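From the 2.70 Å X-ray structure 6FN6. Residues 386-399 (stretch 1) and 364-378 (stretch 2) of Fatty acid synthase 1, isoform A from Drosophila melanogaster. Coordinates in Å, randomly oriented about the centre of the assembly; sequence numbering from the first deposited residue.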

# COMPACT_ATOMS: atom_id res chain seq x y z
N PRO A 386 80.04 -13.89 -38.09
CA PRO A 386 81.36 -14.18 -38.67
C PRO A 386 82.46 -14.23 -37.61
O PRO A 386 83.38 -15.04 -37.71
CB PRO A 386 81.58 -13.02 -39.64
CG PRO A 386 80.80 -11.90 -39.06
CD PRO A 386 79.59 -12.53 -38.41
N ASP A 387 82.36 -13.36 -36.61
CA ASP A 387 83.33 -13.32 -35.52
C ASP A 387 82.79 -14.06 -34.30
O ASP A 387 81.59 -14.08 -34.05
CB ASP A 387 83.68 -11.87 -35.16
CG ASP A 387 82.46 -11.04 -34.80
OD1 ASP A 387 81.61 -11.52 -34.02
OD2 ASP A 387 82.35 -9.90 -35.30
N THR A 388 83.70 -14.67 -33.54
CA THR A 388 83.32 -15.47 -32.38
C THR A 388 83.24 -14.61 -31.12
O THR A 388 82.91 -15.10 -30.05
CB THR A 388 84.33 -16.61 -32.14
OG1 THR A 388 85.58 -16.06 -31.70
CG2 THR A 388 84.56 -17.41 -33.41
N LYS A 389 83.55 -13.32 -31.26
CA LYS A 389 83.63 -12.42 -30.12
C LYS A 389 82.30 -12.35 -29.37
O LYS A 389 82.28 -12.26 -28.14
CB LYS A 389 84.07 -11.03 -30.58
CG LYS A 389 85.57 -10.95 -30.84
CD LYS A 389 85.96 -9.70 -31.61
CE LYS A 389 87.47 -9.64 -31.83
NZ LYS A 389 87.88 -8.49 -32.68
N THR A 390 81.19 -12.39 -30.11
CA THR A 390 79.87 -12.39 -29.49
C THR A 390 79.73 -13.60 -28.58
O THR A 390 79.29 -13.49 -27.43
CB THR A 390 78.75 -12.39 -30.55
OG1 THR A 390 78.91 -11.28 -31.44
CG2 THR A 390 77.38 -12.31 -29.89
N LEU A 391 80.10 -14.77 -29.10
CA LEU A 391 80.06 -16.00 -28.33
C LEU A 391 80.99 -15.95 -27.12
O LEU A 391 80.60 -16.30 -26.01
CB LEU A 391 80.44 -17.19 -29.22
CG LEU A 391 80.57 -18.55 -28.54
CD1 LEU A 391 79.26 -18.98 -27.91
CD2 LEU A 391 81.06 -19.60 -29.53
N GLU A 392 82.22 -15.51 -27.36
CA GLU A 392 83.24 -15.47 -26.31
C GLU A 392 82.76 -14.73 -25.06
O GLU A 392 82.87 -15.24 -23.95
CB GLU A 392 84.52 -14.82 -26.84
CG GLU A 392 85.53 -15.81 -27.39
CD GLU A 392 86.73 -15.13 -28.03
OE1 GLU A 392 86.96 -13.94 -27.74
OE2 GLU A 392 87.44 -15.79 -28.81
N ASN A 393 82.23 -13.53 -25.26
CA ASN A 393 81.83 -12.69 -24.14
C ASN A 393 80.54 -13.21 -23.51
O ASN A 393 80.24 -12.90 -22.35
CB ASN A 393 81.66 -11.24 -24.59
CG ASN A 393 82.98 -10.59 -24.97
OD1 ASN A 393 83.97 -10.71 -24.24
ND2 ASN A 393 83.00 -9.92 -26.11
N SER A 394 79.79 -14.00 -24.26
CA SER A 394 78.61 -14.65 -23.71
C SER A 394 79.05 -15.75 -22.75
O SER A 394 78.41 -15.97 -21.72
CB SER A 394 77.74 -15.24 -24.83
OG SER A 394 77.33 -14.24 -25.74
N ILE A 395 80.14 -16.42 -23.08
CA ILE A 395 80.68 -17.49 -22.26
C ILE A 395 81.27 -16.91 -20.98
O ILE A 395 81.17 -17.51 -19.91
CB ILE A 395 81.73 -18.31 -23.03
CG1 ILE A 395 81.08 -19.02 -24.22
CG2 ILE A 395 82.42 -19.32 -22.12
CD1 ILE A 395 82.07 -19.56 -25.24
N ALA A 396 81.91 -15.75 -21.10
CA ALA A 396 82.50 -15.07 -19.96
C ALA A 396 81.44 -14.50 -19.02
O ALA A 396 81.73 -14.13 -17.89
CB ALA A 396 83.44 -13.97 -20.43
N SER A 397 80.20 -14.42 -19.51
CA SER A 397 79.13 -13.78 -18.75
C SER A 397 78.38 -14.75 -17.84
O SER A 397 77.75 -14.32 -16.87
CB SER A 397 78.14 -13.11 -19.71
OG SER A 397 78.80 -12.20 -20.57
N ILE A 398 78.45 -16.04 -18.14
CA ILE A 398 77.75 -17.04 -17.34
C ILE A 398 78.68 -17.59 -16.26
O ILE A 398 79.90 -17.57 -16.40
CB ILE A 398 77.22 -18.19 -18.22
CG1 ILE A 398 78.35 -18.82 -19.03
CG2 ILE A 398 76.11 -17.68 -19.13
CD1 ILE A 398 78.01 -20.18 -19.61
N ARG A 399 78.08 -18.10 -15.19
CA ARG A 399 78.85 -18.84 -14.19
C ARG A 399 79.30 -20.15 -14.82
O ARG A 399 78.78 -20.57 -15.85
CB ARG A 399 78.03 -19.07 -12.92
CG ARG A 399 76.68 -19.72 -13.11
CD ARG A 399 75.89 -19.71 -11.80
NE ARG A 399 75.56 -18.35 -11.38
CZ ARG A 399 75.26 -17.99 -10.14
NH1 ARG A 399 74.97 -16.73 -9.86
NH2 ARG A 399 75.27 -18.89 -9.16
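Stretch 2 (364-378) DVLKEPVEQNCHFVF

Stretch 1 carries a helix that begins at Lys389, continues through turned Ala396 and Ser397 and becomes extended only at 398-399, a short, weakly bonded segment. Stretch 2 runs alongside it in the same direction, mostly as irregular loop, turning a corner at His375 before it enters the strand that includes Phe378. The pairing advances along both chains as far as Ile398 and Cys374: the CA of Thr390 lies 5.5 Å from the CA of Leu366, the CA of Asn393 4.7 Å from that of Pro369, the CA of Ser397 4.8 Å from that of Gln372, and the CA of Ile398 4.3 Å from that of Cys374. The CA of Arg399 then lies nearest that of Asn373, one residue back, at 4.3 Å. Two positive-phi residues, Lys367 at 73/-10 and Asn373 at 51/64, bend the loop as it follows its partner.

Beyond the helix, the backbones join directly. Cys374 N donates to Ser397 O at 3.0 Å, and Arg399 N donates to Cys374 O, also at 3.0 Å. These two bonds straddle Ile398 and make its bridge with Cys374 parallel, with the side chains diverging. Close CA-H...O contacts accompany the join, from Ser397 CA to Glu371 O at 3.0 Å and from Ile398 CA to Cys374 O at 3.4 Å.

On the helix, a side chain must do what the backbone cannot, since the helical amides are largely spent on their own turns. Asn393 points toward the loop, and its ND2 donates to Val365 O at 2.7 Å, tying down the bend around Lys367. One turn on, Ser397 OG makes a very short bond to Asn393 O, 2.4 Å away, and accepts a weak one from Val370 N at 3.3 Å; a single hydroxyl thus links the carbonyl of Asn393 to the loop at Val370.

Apolar side chains add contacts beside the polar ties. Thr390 CG2 meets Val365 CG2 at 3.9 Å. Although the CA-to-CB bond of Ile398 points away, its CG2 still reaches Val377 CG2 at 3.5 Å, and Val377, pointing toward stretch 1, also places CG2 4.0 Å from Ser394 O.

Arg399 closes the contact and has the largest area covered in it. Its guanidinium lies flat on the His375 ring, centres 4.1 Å apart and planes at 19°, leaving the guanidinium edge free for hydrogen bonding: NH1 donates weakly to Asn373 O at 3.4 Å. The rule to read here is economical: backbone bonds set the register at one end, the side-chain amide of Asn393 holds the other, and apolar side chains pack alongside.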

# COMPACT_ATOMS: atom_id res chain seq x y z
N ASP A 364 78.31 -3.18 -25.26
CA ASP A 364 78.58 -3.71 -26.59
C ASP A 364 79.14 -5.12 -26.45
O ASP A 364 80.25 -5.32 -25.97
CB ASP A 364 79.57 -2.81 -27.34
CG ASP A 364 79.72 -3.18 -28.80
OD1 ASP A 364 78.96 -4.05 -29.27
OD2 ASP A 364 80.61 -2.61 -29.47
N VAL A 365 78.35 -6.10 -26.89
CA VAL A 365 78.68 -7.51 -26.68
C VAL A 365 80.03 -7.88 -27.28
O VAL A 365 80.63 -8.88 -26.90
CB VAL A 365 77.56 -8.42 -27.23
CG1 VAL A 365 77.45 -8.28 -28.75
CG2 VAL A 365 77.79 -9.87 -26.84
N LEU A 366 80.51 -7.08 -28.23
CA LEU A 366 81.81 -7.33 -28.83
C LEU A 366 82.92 -6.78 -27.92
O LEU A 366 82.83 -5.65 -27.44
CB LEU A 366 81.91 -6.70 -30.23
CG LEU A 366 81.04 -7.34 -31.32
CD1 LEU A 366 79.60 -6.83 -31.26
CD2 LEU A 366 81.62 -7.10 -32.71
N LYS A 367 83.95 -7.60 -27.69
CA LYS A 367 85.11 -7.24 -26.86
C LYS A 367 84.89 -7.18 -25.34
O LYS A 367 85.87 -7.07 -24.61
CB LYS A 367 85.72 -5.91 -27.32
CG LYS A 367 86.98 -6.10 -28.16
CD LYS A 367 88.15 -5.32 -27.56
CE LYS A 367 89.49 -5.80 -28.11
NZ LYS A 367 90.63 -5.07 -27.49
N GLU A 368 83.66 -7.24 -24.84
CA GLU A 368 83.47 -7.17 -23.39
C GLU A 368 82.28 -8.00 -22.93
O GLU A 368 81.34 -8.24 -23.69
CB GLU A 368 83.29 -5.71 -22.94
CG GLU A 368 81.93 -5.11 -23.28
CD GLU A 368 81.84 -3.64 -22.90
OE1 GLU A 368 82.79 -3.12 -22.28
OE2 GLU A 368 80.81 -3.01 -23.23
N PRO A 369 82.32 -8.45 -21.66
CA PRO A 369 81.22 -9.21 -21.04
C PRO A 369 79.99 -8.36 -20.71
O PRO A 369 80.12 -7.26 -20.19
CB PRO A 369 81.86 -9.74 -19.75
CG PRO A 369 82.90 -8.75 -19.41
CD PRO A 369 83.44 -8.26 -20.72
N VAL A 370 78.81 -8.89 -21.03
CA VAL A 370 77.58 -8.15 -20.82
C VAL A 370 77.25 -8.08 -19.33
O VAL A 370 76.78 -7.06 -18.83
CB VAL A 370 76.41 -8.78 -21.62
CG1 VAL A 370 76.71 -8.73 -23.11
CG2 VAL A 370 76.16 -10.22 -21.18
N GLU A 371 77.50 -9.18 -18.61
CA GLU A 371 77.24 -9.24 -17.18
C GLU A 371 77.98 -10.42 -16.56
O GLU A 371 78.39 -11.33 -17.27
CB GLU A 371 75.75 -9.32 -16.90
CG GLU A 371 75.40 -9.11 -15.43
CD GLU A 371 74.11 -8.34 -15.23
OE1 GLU A 371 73.30 -8.26 -16.18
OE2 GLU A 371 73.91 -7.80 -14.12
N GLN A 372 78.13 -10.41 -15.24
CA GLN A 372 78.87 -11.46 -14.54
C GLN A 372 77.96 -12.47 -13.84
O GLN A 372 76.92 -12.11 -13.29
CB GLN A 372 79.84 -10.84 -13.53
CG GLN A 372 79.21 -9.87 -12.54
CD GLN A 372 80.21 -9.33 -11.53
OE1 GLN A 372 81.39 -9.14 -11.86
NE2 GLN A 372 79.76 -9.09 -10.31
N ASN A 373 78.38 -13.73 -13.88
CA ASN A 373 77.68 -14.83 -13.20
C ASN A 373 76.19 -14.91 -13.50
O ASN A 373 75.36 -14.75 -12.60
CB ASN A 373 77.88 -14.70 -11.69
CG ASN A 373 79.33 -14.80 -11.28
OD1 ASN A 373 79.93 -15.87 -11.33
ND2 ASN A 373 79.91 -13.67 -10.87
N CYS A 374 75.85 -15.16 -14.76
CA CYS A 374 74.47 -15.40 -15.15
C CYS A 374 74.20 -16.90 -15.16
O CYS A 374 75.11 -17.70 -15.32
CB CYS A 374 74.19 -14.81 -16.53
SG CYS A 374 74.35 -13.01 -16.61
N HIS A 375 72.93 -17.28 -14.99
CA HIS A 375 72.56 -18.69 -15.11
C HIS A 375 72.39 -19.07 -16.57
O HIS A 375 72.58 -20.23 -16.95
CB HIS A 375 71.26 -18.98 -14.34
CG HIS A 375 71.46 -19.09 -12.86
ND1 HIS A 375 71.50 -18.00 -12.02
CD2 HIS A 375 71.61 -20.18 -12.06
CE1 HIS A 375 71.67 -18.41 -10.78
NE2 HIS A 375 71.74 -19.72 -10.77
N PHE A 376 72.02 -18.10 -17.40
CA PHE A 376 71.90 -18.34 -18.83
C PHE A 376 72.02 -17.06 -19.65
O PHE A 376 71.88 -15.96 -19.13
CB PHE A 376 70.56 -19.03 -19.15
CG PHE A 376 69.35 -18.17 -18.93
CD1 PHE A 376 68.93 -17.27 -19.90
CD2 PHE A 376 68.63 -18.26 -17.75
CE1 PHE A 376 67.82 -16.48 -19.70
CE2 PHE A 376 67.51 -17.47 -17.54
CZ PHE A 376 67.10 -16.58 -18.52
N VAL A 377 72.29 -17.24 -20.94
CA VAL A 377 72.33 -16.15 -21.90
C VAL A 377 71.55 -16.59 -23.13
O VAL A 377 71.84 -17.63 -23.71
CB VAL A 377 73.77 -15.74 -22.26
CG1 VAL A 377 73.78 -14.66 -23.33
CG2 VAL A 377 74.51 -15.26 -21.03
N PHE A 378 70.56 -15.79 -23.52
CA PHE A 378 69.80 -16.08 -24.72
C PHE A 378 70.30 -15.23 -25.89
O PHE A 378 70.63 -14.06 -25.71
CB PHE A 378 68.31 -15.83 -24.50
CG PHE A 378 67.47 -16.08 -25.73
CD1 PHE A 378 67.06 -17.36 -26.06
CD2 PHE A 378 67.11 -15.02 -26.56
CE1 PHE A 378 66.30 -17.58 -27.19
CE2 PHE A 378 66.35 -15.24 -27.69
CZ PHE A 378 65.94 -16.52 -28.01